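Local coordinates for protein putative phosphatase (DUF442) (Shewanella putrefaciens CN-32, PDB 3GXH) that is a putative phosphatase that probably removes phosphate from its substrates, as in the cysteine-dependent tyrosine and dual-specificity phosphatase family, at residues Pro20-Ser25 and Val100-Leu105; Pro80-Val85 and Gln145-Glu150; Ala110-Tyr115 and Gln129-Trp134. All coordinates share one frame; numbering follows the deposited sequence.

Interaction 1 (Pro20-Ser25 and Val100-Leu105). With SO4 (sulfate ion), chain D.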
loop_
_atom_site.group_PDB
_atom_site.type_symbol
_atom_site.label_atom_id
_atom_site.label_comp_id
_atom_site.label_asym_id
_atom_site.label_seq_id
_atom_site.Cartn_x
_atom_site.Cartn_y
_atom_site.Cartn_z
ATOM N N PRO A 20 4.198 6.105 11.292
ATOM C CA PRO A 20 5.273 5.301 11.872
ATOM C C PRO A 20 5.149 3.758 11.673
ATOM O O PRO A 20 6.219 3.122 11.509
ATOM C CB PRO A 20 5.251 5.727 13.354
ATOM C CG PRO A 20 4.860 7.218 13.238
ATOM C CD PRO A 20 3.775 7.204 12.181
ATOM N N GLN A 21 3.936 3.212 11.603
ATOM C CA GLN A 21 3.725 1.751 11.283
ATOM C C GLN A 21 3.158 1.398 9.875
ATOM O O GLN A 21 2.684 0.281 9.666
ATOM C CB GLN A 21 2.824 1.066 12.321
ATOM C CG GLN A 21 3.270 1.196 13.807
ATOM C CD GLN A 21 2.326 0.419 14.811
ATOM O OE1 GLN A 21 1.128 0.715 14.945
ATOM N NE2 GLN A 21 2.857 -0.616 15.397
ATOM N N LEU A 22 3.069 2.377 8.982
ATOM C CA LEU A 22 2.548 2.096 7.635
ATOM C C LEU A 22 3.479 2.699 6.589
ATOM O O LEU A 22 3.665 3.916 6.508
ATOM C CB LEU A 22 1.165 2.721 7.439
ATOM C CG LEU A 22 0.512 2.412 6.109
ATOM C CD1 LEU A 22 0.312 0.927 5.857
ATOM C CD2 LEU A 22 -0.831 3.237 6.060
ATOM N N LEU A 23 4.028 1.830 5.742
ATOM C CA LEU A 23 4.758 2.167 4.557
ATOM C C LEU A 23 3.881 1.913 3.353
ATOM O O LEU A 23 3.073 0.986 3.344
ATOM C CB LEU A 23 5.994 1.302 4.447
ATOM C CG LEU A 23 7.017 1.391 5.555
ATOM C CD1 LEU A 23 8.151 0.440 5.306
ATOM C CD2 LEU A 23 7.521 2.846 5.691
ATOM N N SER A 24 4.027 2.727 2.305
ATOM C CA SER A 24 3.447 2.440 0.986
ATOM C C SER A 24 4.598 2.445 -0.016
ATOM O O SER A 24 5.571 3.156 0.154
ATOM C CB SER A 24 2.361 3.443 0.611
ATOM O OG SER A 24 2.916 4.763 0.409
ATOM N N SER A 25 4.497 1.646 -1.059
ATOM C CA SER A 25 5.533 1.636 -2.082
ATOM C C SER A 25 5.087 1.054 -3.381
ATOM O O SER A 25 3.982 0.523 -3.525
ATOM C CB SER A 25 6.768 0.873 -1.596
ATOM O OG SER A 25 6.628 -0.542 -1.596
ATOM N N VAL A 100 3.354 -2.489 8.714
ATOM C CA VAL A 100 2.778 -2.944 7.451
ATOM C C VAL A 100 3.372 -2.157 6.284
ATOM O O VAL A 100 3.553 -0.927 6.356
ATOM C CB VAL A 100 1.278 -2.721 7.462
ATOM C CG1 VAL A 100 0.615 -3.149 6.126
ATOM C CG2 VAL A 100 0.622 -3.440 8.691
ATOM N N LEU A 101 3.656 -2.870 5.213
ATOM C CA LEU A 101 3.848 -2.267 3.892
ATOM C C LEU A 101 2.660 -2.579 3.016
ATOM O O LEU A 101 2.308 -3.780 2.911
ATOM C CB LEU A 101 5.098 -2.858 3.211
ATOM C CG LEU A 101 5.261 -2.478 1.740
ATOM C CD1 LEU A 101 5.496 -0.959 1.571
ATOM C CD2 LEU A 101 6.380 -3.227 1.043
ATOM N N VAL A 102 2.037 -1.569 2.427
ATOM C CA VAL A 102 1.069 -1.809 1.358
ATOM C C VAL A 102 1.738 -1.348 0.070
ATOM O O VAL A 102 2.304 -0.239 0.033
ATOM C CB VAL A 102 -0.285 -1.166 1.618
ATOM C CG1 VAL A 102 -0.190 0.374 1.850
ATOM C CG2 VAL A 102 -1.317 -1.514 0.548
ATOM N N HIS A 103 1.705 -2.170 -0.964
ATOM C CA HIS A 103 2.381 -1.813 -2.210
ATOM C C HIS A 103 1.663 -2.251 -3.439
ATOM O O HIS A 103 0.766 -3.086 -3.416
ATOM C CB HIS A 103 3.808 -2.390 -2.212
ATOM C CG HIS A 103 3.875 -3.822 -2.641
ATOM N ND1 HIS A 103 3.966 -4.169 -3.985
ATOM C CD2 HIS A 103 3.889 -4.984 -1.946
ATOM C CE1 HIS A 103 4.008 -5.497 -4.072
ATOM N NE2 HIS A 103 3.937 -6.014 -2.863
ATOM N N CYS A 104 2.150 -1.722 -4.547
ATOM C CA CYS A 104 1.730 -2.166 -5.853
ATOM C C CYS A 104 2.968 -2.061 -6.768
ATOM O O CYS A 104 4.062 -2.464 -6.306
ATOM C CB CYS A 104 0.513 -1.373 -6.356
ATOM S SG CYS A 104 0.712 0.395 -6.025
ATOM N N LEU A 105 2.857 -1.581 -7.999
ATOM C CA LEU A 105 4.048 -1.470 -8.845
ATOM C C LEU A 105 4.734 -0.135 -8.671
ATOM O O LEU A 105 5.943 -0.084 -8.553
ATOM C CB LEU A 105 3.703 -1.682 -10.319
ATOM C CG LEU A 105 4.848 -1.570 -11.327
ATOM C CD1 LEU A 105 5.978 -2.493 -10.981
ATOM C CD2 LEU A 105 4.346 -1.777 -12.751
HETATM S S SO4 D . 0.371 1.227 -9.646
HETATM O O1 SO4 D . 1.272 2.216 -9.141
HETATM O O2 SO4 D . 0.085 1.440 -11.065
HETATM O O3 SO4 D . 0.957 -0.098 -9.489
HETATM O O4 SO4 D . -0.857 1.238 -8.828
#
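Leu-23 and Leu-101 lie side by side on the neighbouring parallel strands 22-25 and 100-103 of the mixed sheet. Five backbone hydrogen bonds join the segments. Leu-23 N donates a hydrogen bond to Val-100 O at 2.9 Å, and Leu-23 O accepts from Val-102 N. Val-100 N to Gln-21 O and Ser-25 N to Val-102 O continue the ladder. Its last rung, Cys-104 N to Ser-25 O at 3.1 Å, lies just past strand 100-103.

The side-chain packing falls on two faces. On the face of Leu-22, Ser-24, Val-100 and Val-102, Leu-22 CG stands anti to the backbone N (chi1 -176°), and from there CD1 comes to 4.1 Å from Val-102 CG1. The two side chains cross obliquely. Met-92 and Phe-88 of helix 82-94 and Ala-114 of helix 108-120 pack on this face. On the other face, Leu-101 CD1 touches Leu-23 CB at 3.7 Å and the hydroxyl Ser-25 OG at 3.4 Å.

The polar side chains have separate partners. Ser-24 OG is hydrogen-bonded to Gln-18 NE2, Asn-107 ND2 and Gln-16 O. His-103 ND1 donates to Cys-104 O at 2.9 Å, nearly straight (175°) and in the ring plane, while NE2 bonds to Glu-59. The two bonds fix the rotation of the ring.

Leu-105 N donates to sulfate O3 at 2.8 Å, and Cys-104 SG lies 3.3 Å from sulfate O4. The backbone NH groups of Ala-106, Tyr-108 and Arg-109 also bind the ion. This is consistent with the phosphate-binding P-loop of cysteine-dependent phosphatases, the sulfate probably taking the place of a phosphate. The paired strand leads into that loop.

Interaction 2 (Pro80-Val85 and Gln145-Glu150)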
loop_
_atom_site.group_PDB
_atom_site.type_symbol
_atom_site.label_atom_id
_atom_site.label_comp_id
_atom_site.label_asym_id
_atom_site.label_seq_id
_atom_site.Cartn_x
_atom_site.Cartn_y
_atom_site.Cartn_z
ATOM N N PRO A 80 -11.380 -0.093 -9.813
ATOM C CA PRO A 80 -11.186 -0.307 -8.410
ATOM C C PRO A 80 -12.501 -0.280 -7.636
ATOM O O PRO A 80 -13.389 0.519 -7.946
ATOM C CB PRO A 80 -10.278 0.829 -8.010
ATOM C CG PRO A 80 -10.651 1.955 -8.936
ATOM C CD PRO A 80 -10.874 1.221 -10.241
ATOM N N LYS A 81 -12.652 -1.190 -6.692
ATOM C CA LYS A 81 -13.956 -1.350 -6.050
ATOM C C LYS A 81 -13.914 -0.932 -4.584
ATOM O O LYS A 81 -12.910 -1.123 -3.866
ATOM C CB LYS A 81 -14.359 -2.813 -6.107
ATOM C CG LYS A 81 -14.457 -3.429 -7.479
ATOM C CD LYS A 81 -15.251 -4.729 -7.329
ATOM C CE LYS A 81 -15.517 -5.454 -8.654
ATOM N NZ LYS A 81 -14.362 -6.367 -9.000
ATOM N N VAL A 82 -15.048 -0.425 -4.095
ATOM C CA VAL A 82 -15.193 -0.146 -2.683
ATOM C C VAL A 82 -14.892 -1.400 -1.845
ATOM O O VAL A 82 -14.234 -1.339 -0.816
ATOM C CB VAL A 82 -16.590 0.406 -2.363
ATOM C CG1 VAL A 82 -16.836 0.364 -0.873
ATOM C CG2 VAL A 82 -16.720 1.812 -2.940
ATOM N N GLU A 83 -15.295 -2.563 -2.354
ATOM C CA GLU A 83 -15.038 -3.808 -1.682
ATOM C C GLU A 83 -13.532 -4.091 -1.517
ATOM O O GLU A 83 -13.102 -4.728 -0.550
ATOM C CB GLU A 83 -15.735 -4.931 -2.450
ATOM C CG GLU A 83 -15.228 -6.327 -2.307
ATOM C CD GLU A 83 -15.974 -7.264 -3.269
ATOM O OE1 GLU A 83 -17.057 -7.733 -2.884
ATOM O OE2 GLU A 83 -15.501 -7.477 -4.415
ATOM N N ASP A 84 -12.740 -3.636 -2.482
ATOM C CA ASP A 84 -11.276 -3.792 -2.381
ATOM C C ASP A 84 -10.727 -2.955 -1.220
ATOM O O ASP A 84 -9.888 -3.376 -0.440
ATOM C CB ASP A 84 -10.528 -3.367 -3.647
ATOM C CG ASP A 84 -10.974 -4.116 -4.907
ATOM O OD1 ASP A 84 -11.310 -5.337 -4.796
ATOM O OD2 ASP A 84 -10.918 -3.481 -6.010
ATOM N N VAL A 85 -11.205 -1.720 -1.158
ATOM C CA VAL A 85 -10.817 -0.818 -0.073
ATOM C C VAL A 85 -11.209 -1.398 1.283
ATOM O O VAL A 85 -10.399 -1.443 2.219
ATOM C CB VAL A 85 -11.380 0.593 -0.287
ATOM C CG1 VAL A 85 -11.009 1.529 0.904
ATOM C CG2 VAL A 85 -10.873 1.179 -1.608
ATOM N N GLN A 145 -11.177 8.861 -8.866
ATOM C CA GLN A 145 -11.771 9.995 -8.196
ATOM C C GLN A 145 -13.063 9.560 -7.526
ATOM O O GLN A 145 -13.363 9.908 -6.355
ATOM C CB GLN A 145 -12.088 11.072 -9.223
ATOM C CG GLN A 145 -10.914 11.917 -9.611
ATOM C CD GLN A 145 -11.325 13.063 -10.507
ATOM O OE1 GLN A 145 -11.766 12.847 -11.632
ATOM N NE2 GLN A 145 -11.183 14.293 -10.009
ATOM N N ALA A 146 -13.891 8.824 -8.275
ATOM C CA ALA A 146 -15.198 8.405 -7.779
ATOM C C ALA A 146 -15.082 7.484 -6.575
ATOM O O ALA A 146 -15.836 7.594 -5.601
ATOM C CB ALA A 146 -16.022 7.688 -8.901
ATOM N N LEU A 147 -14.126 6.585 -6.624
ATOM C CA LEU A 147 -13.833 5.658 -5.520
ATOM C C LEU A 147 -13.479 6.460 -4.277
ATOM O O LEU A 147 -14.039 6.240 -3.176
ATOM C CB LEU A 147 -12.694 4.702 -5.853
ATOM C CG LEU A 147 -12.278 3.739 -4.737
ATOM C CD1 LEU A 147 -13.369 2.713 -4.501
ATOM C CD2 LEU A 147 -10.930 3.095 -5.056
ATOM N N LEU A 148 -12.537 7.375 -4.421
ATOM C CA LEU A 148 -12.098 8.167 -3.289
ATOM C C LEU A 148 -13.226 8.997 -2.673
ATOM O O LEU A 148 -13.368 9.056 -1.447
ATOM C CB LEU A 148 -10.921 9.046 -3.637
ATOM C CG LEU A 148 -9.520 8.362 -3.518
ATOM C CD1 LEU A 148 -9.450 7.036 -4.291
ATOM C CD2 LEU A 148 -8.456 9.363 -3.961
ATOM N N THR A 149 -14.057 9.589 -3.512
ATOM C CA THR A 149 -15.181 10.423 -3.048
ATOM C C THR A 149 -16.177 9.540 -2.315
ATOM O O THR A 149 -16.657 9.897 -1.231
ATOM C CB THR A 149 -15.849 11.135 -4.238
ATOM O OG1 THR A 149 -14.933 12.065 -4.843
ATOM C CG2 THR A 149 -17.163 11.866 -3.803
ATOM N N GLU A 150 -16.492 8.390 -2.874
ATOM C CA GLU A 150 -17.514 7.485 -2.319
ATOM C C GLU A 150 -17.061 6.972 -0.963
ATOM O O GLU A 150 -17.847 6.938 -0.011
ATOM C CB GLU A 150 -17.768 6.288 -3.259
ATOM C CG GLU A 150 -18.840 5.276 -2.736
ATOM C CD GLU A 150 -19.351 4.273 -3.809
ATOM O OE1 GLU A 150 -19.004 4.406 -5.016
ATOM O OE2 GLU A 150 -20.118 3.344 -3.435
#
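Leu-147 of helix 142-154 sits against the start of helix 82-94, and its two methyl groups make most of the contact. CD1 meets the backbone, at 3.6 Å from Val-82 N and 3.7 Å from Lys-81 C. The same methyl touches Val-82 CG2 at 3.8 Å. CD2 lies between Pro-80 and Val-85: it is 3.8 Å from Pro-80 CB and 3.9 Å from Val-85 CG2. The Leu-147 and Val-85 side chains run alongside in opposite senses. Leu-147 CG stands anti to the backbone N (chi1 177°), and chi2 of 69° then sets the position of CD1.

Glu-150, one turn further on, uses its carboxylate end. Its CD is 3.7 Å from Val-82 CG2, and the two side chains cross at about a right angle. No hydrogen bond links the two segments.

The next shell shapes the turn that Leu-147 touches. Lys-81 is the N-cap of helix 82-94. Its backbone N donates to Asp-84 OD2 at 3.0 Å, meeting that oxygen from above the carboxylate plane (48° out of it). The bond ties the first helical turn back to the cap residue. On the other side, Glu-150 N bonds to Ala-146 O within helix 142-154.

Further out, Trp-144 packs on Pro-80, and Val-151 packs on Val-82. Phe-113 and Leu-116 of helix 108-120 cover Val-85, so three helices meet here.

The contact is mainly apolar packing between the start of one helix and the side of another, with the Glu-150 carboxylate against Val-82 at its margin. It is buried around Leu-147, Pro-80 and Val-85, while Glu-150 is exposed. The hydrocarbon of Val-82 therefore lies beside a carboxylate at the protein surface.

Interaction 3 (Ala110-Tyr115 and Gln129-Trp134)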
loop_
_atom_site.group_PDB
_atom_site.type_symbol
_atom_site.label_atom_id
_atom_site.label_comp_id
_atom_site.label_asym_id
_atom_site.label_seq_id
_atom_site.Cartn_x
_atom_site.Cartn_y
_atom_site.Cartn_z
ATOM N N ALA A 110 -1.557 1.891 -3.870
ATOM C CA ALA A 110 -1.232 1.816 -2.459
ATOM C C ALA A 110 -1.291 3.148 -1.741
ATOM O O ALA A 110 -1.800 3.224 -0.620
ATOM C CB ALA A 110 0.142 1.083 -2.235
ATOM N N SER A 111 -0.806 4.212 -2.344
ATOM C CA SER A 111 -0.886 5.529 -1.679
ATOM C C SER A 111 -2.353 6.008 -1.578
ATOM O O SER A 111 -2.711 6.632 -0.570
ATOM C CB SER A 111 -0.004 6.567 -2.360
ATOM O OG SER A 111 -0.447 6.887 -3.680
ATOM N N ALA A 112 -3.173 5.671 -2.570
ATOM C CA ALA A 112 -4.612 6.007 -2.536
ATOM C C ALA A 112 -5.297 5.250 -1.392
ATOM O O ALA A 112 -6.074 5.803 -0.640
ATOM C CB ALA A 112 -5.278 5.738 -3.893
ATOM N N PHE A 113 -4.992 3.964 -1.277
ATOM C CA PHE A 113 -5.588 3.138 -0.224
ATOM C C PHE A 113 -5.077 3.577 1.150
ATOM O O PHE A 113 -5.835 3.611 2.120
ATOM C CB PHE A 113 -5.316 1.632 -0.443
ATOM C CG PHE A 113 -6.289 0.943 -1.376
ATOM C CD1 PHE A 113 -6.763 1.553 -2.533
ATOM C CD2 PHE A 113 -6.667 -0.363 -1.130
ATOM C CE1 PHE A 113 -7.628 0.892 -3.397
ATOM C CE2 PHE A 113 -7.535 -0.980 -1.992
ATOM C CZ PHE A 113 -7.999 -0.385 -3.106
ATOM N N ALA A 114 -3.796 3.950 1.242
ATOM C CA ALA A 114 -3.278 4.463 2.504
ATOM C C ALA A 114 -3.988 5.764 2.897
ATOM O O ALA A 114 -4.339 5.963 4.075
ATOM C CB ALA A 114 -1.759 4.699 2.439
ATOM N N TYR A 115 -4.219 6.652 1.957
ATOM C CA TYR A 115 -4.959 7.881 2.228
ATOM C C TYR A 115 -6.343 7.558 2.781
ATOM O O TYR A 115 -6.760 8.123 3.798
ATOM C CB TYR A 115 -5.082 8.693 0.946
ATOM C CG TYR A 115 -6.059 9.820 1.073
ATOM C CD1 TYR A 115 -5.748 10.920 1.854
ATOM C CD2 TYR A 115 -7.326 9.754 0.481
ATOM C CE1 TYR A 115 -6.653 11.956 2.019
ATOM C CE2 TYR A 115 -8.243 10.794 0.629
ATOM C CZ TYR A 115 -7.903 11.875 1.395
ATOM O OH TYR A 115 -8.834 12.922 1.540
ATOM N N GLN A 129 -0.141 15.227 -0.031
ATOM C CA GLN A 129 1.056 14.713 0.592
ATOM C C GLN A 129 1.074 13.183 0.535
ATOM O O GLN A 129 2.073 12.568 0.138
ATOM C CB GLN A 129 1.175 15.183 2.054
ATOM C CG GLN A 129 2.384 14.738 2.790
ATOM C CD GLN A 129 2.275 14.942 4.291
ATOM O OE1 GLN A 129 1.172 15.103 4.838
ATOM N NE2 GLN A 129 3.421 14.937 4.976
ATOM N N THR A 130 -0.029 12.576 0.931
ATOM C CA THR A 130 -0.124 11.118 0.973
ATOM C C THR A 130 0.013 10.522 -0.443
ATOM O O THR A 130 0.666 9.470 -0.604
ATOM C CB THR A 130 -1.447 10.690 1.634
ATOM O OG1 THR A 130 -1.507 11.193 2.967
ATOM C CG2 THR A 130 -1.523 9.170 1.725
HETATM N N MSE A 131 -0.601 11.196 -1.401
HETATM C CA MSE A 131 -0.703 10.678 -2.773
HETATM C C MSE A 131 0.294 11.332 -3.702
HETATM O O MSE A 131 0.093 11.427 -4.890
HETATM C CB MSE A 131 -2.129 10.767 -3.316
HETATM C CG MSE A 131 -3.112 9.840 -2.548
HETATM SE SE MSE A 131 -4.948 10.123 -3.060
HETATM C CE MSE A 131 -4.864 9.619 -4.960
ATOM N N THR A 132 1.450 11.655 -3.133
ATOM C CA THR A 132 2.565 12.207 -3.899
ATOM C C THR A 132 2.898 11.392 -5.170
ATOM O O THR A 132 3.153 11.974 -6.215
ATOM C CB THR A 132 3.789 12.439 -2.954
ATOM O OG1 THR A 132 3.500 13.571 -2.106
ATOM C CG2 THR A 132 5.055 12.731 -3.754
ATOM N N PRO A 133 2.837 10.051 -5.103
ATOM C CA PRO A 133 3.158 9.279 -6.294
ATOM C C PRO A 133 2.255 9.499 -7.455
ATOM O O PRO A 133 2.643 9.185 -8.567
ATOM C CB PRO A 133 3.034 7.822 -5.806
ATOM C CG PRO A 133 3.397 7.906 -4.356
ATOM C CD PRO A 133 2.691 9.161 -3.928
ATOM N N TRP A 134 1.062 10.051 -7.225
ATOM C CA TRP A 134 0.106 10.346 -8.275
ATOM C C TRP A 134 0.532 11.509 -9.137
ATOM O O TRP A 134 -0.046 11.736 -10.180
ATOM C CB TRP A 134 -1.335 10.585 -7.728
ATOM C CG TRP A 134 -1.962 9.323 -7.304
ATOM C CD1 TRP A 134 -1.604 8.566 -6.233
ATOM C CD2 TRP A 134 -3.059 8.641 -7.928
ATOM N NE1 TRP A 134 -2.413 7.471 -6.145
ATOM C CE2 TRP A 134 -3.285 7.462 -7.192
ATOM C CE3 TRP A 134 -3.828 8.872 -9.075
ATOM C CZ2 TRP A 134 -4.254 6.542 -7.546
ATOM C CZ3 TRP A 134 -4.820 7.953 -9.404
ATOM C CH2 TRP A 134 -5.030 6.819 -8.641
#
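Met-131, present as selenomethionine, packs on helix 108-120 at Ser-111, Ala-112 and Tyr-115. From CB, chi1 of -66° sets CG beside the backbone N. CG meets Ser-111 O at 3.8 Å and Tyr-115 CB at 4.2 Å. SE comes next, 4.2 Å from Ala-112 CA. It also makes a Met-aromatic contact with Tyr-115, 4.8 Å from the ring centroid and oblique to the ring. The chain bends at chi3 (62°), which places CE. That methyl touches Ala-112 CB at 4.0 Å and lies 3.4 Å above one face of the Trp-134 ring, toward its rim.

Trp-134 NE1 is hydrogen-bonded to Tyr-108 O. Ser-111 OG lies at the edge of the indole, in its plane, and is hydrogen-bonded to Asn-107 O. In the residue before Met-131, Thr-130 CG2 packs on Tyr-115 CB at 3.7 Å.

The contact fastens the end of helix 127-130 and the following 3-10 turn to the helix that leaves the sulfate-binding loop. The packing is mainly apolar, with one oblique Met-aromatic contact. The buried Ser-111 OG and Trp-134 NE1 are satisfied by the carbonyls of Asn-107 and Tyr-108, where the loop passes into the helix.

Helix 108-120 connects the three contacts. Interaction 1 touches interaction 3, their centres about 10 Å apart: Ala-110 CB lies 3.4 Å from Val-102 O, and Leu-22 CD2 is 4.0 Å from Ala-114 CB. The sulfate loop joins strand 100-103 to this helix. Interaction 1 runs into this probable active site, and interaction 3 packs on the helix that follows the loop. Interactions 2 and 3 have centres about 13 Å apart. They meet where Val-85 CG2 is 3.6 Å from Phe-113 CZ and where Leu-148 CD2 is 3.7 Å from Met-131 SE. Interaction 2 does not touch interaction 1; their centres are about 19 Å apart. It joins helices 82-94 and 142-154, away from the sulfate.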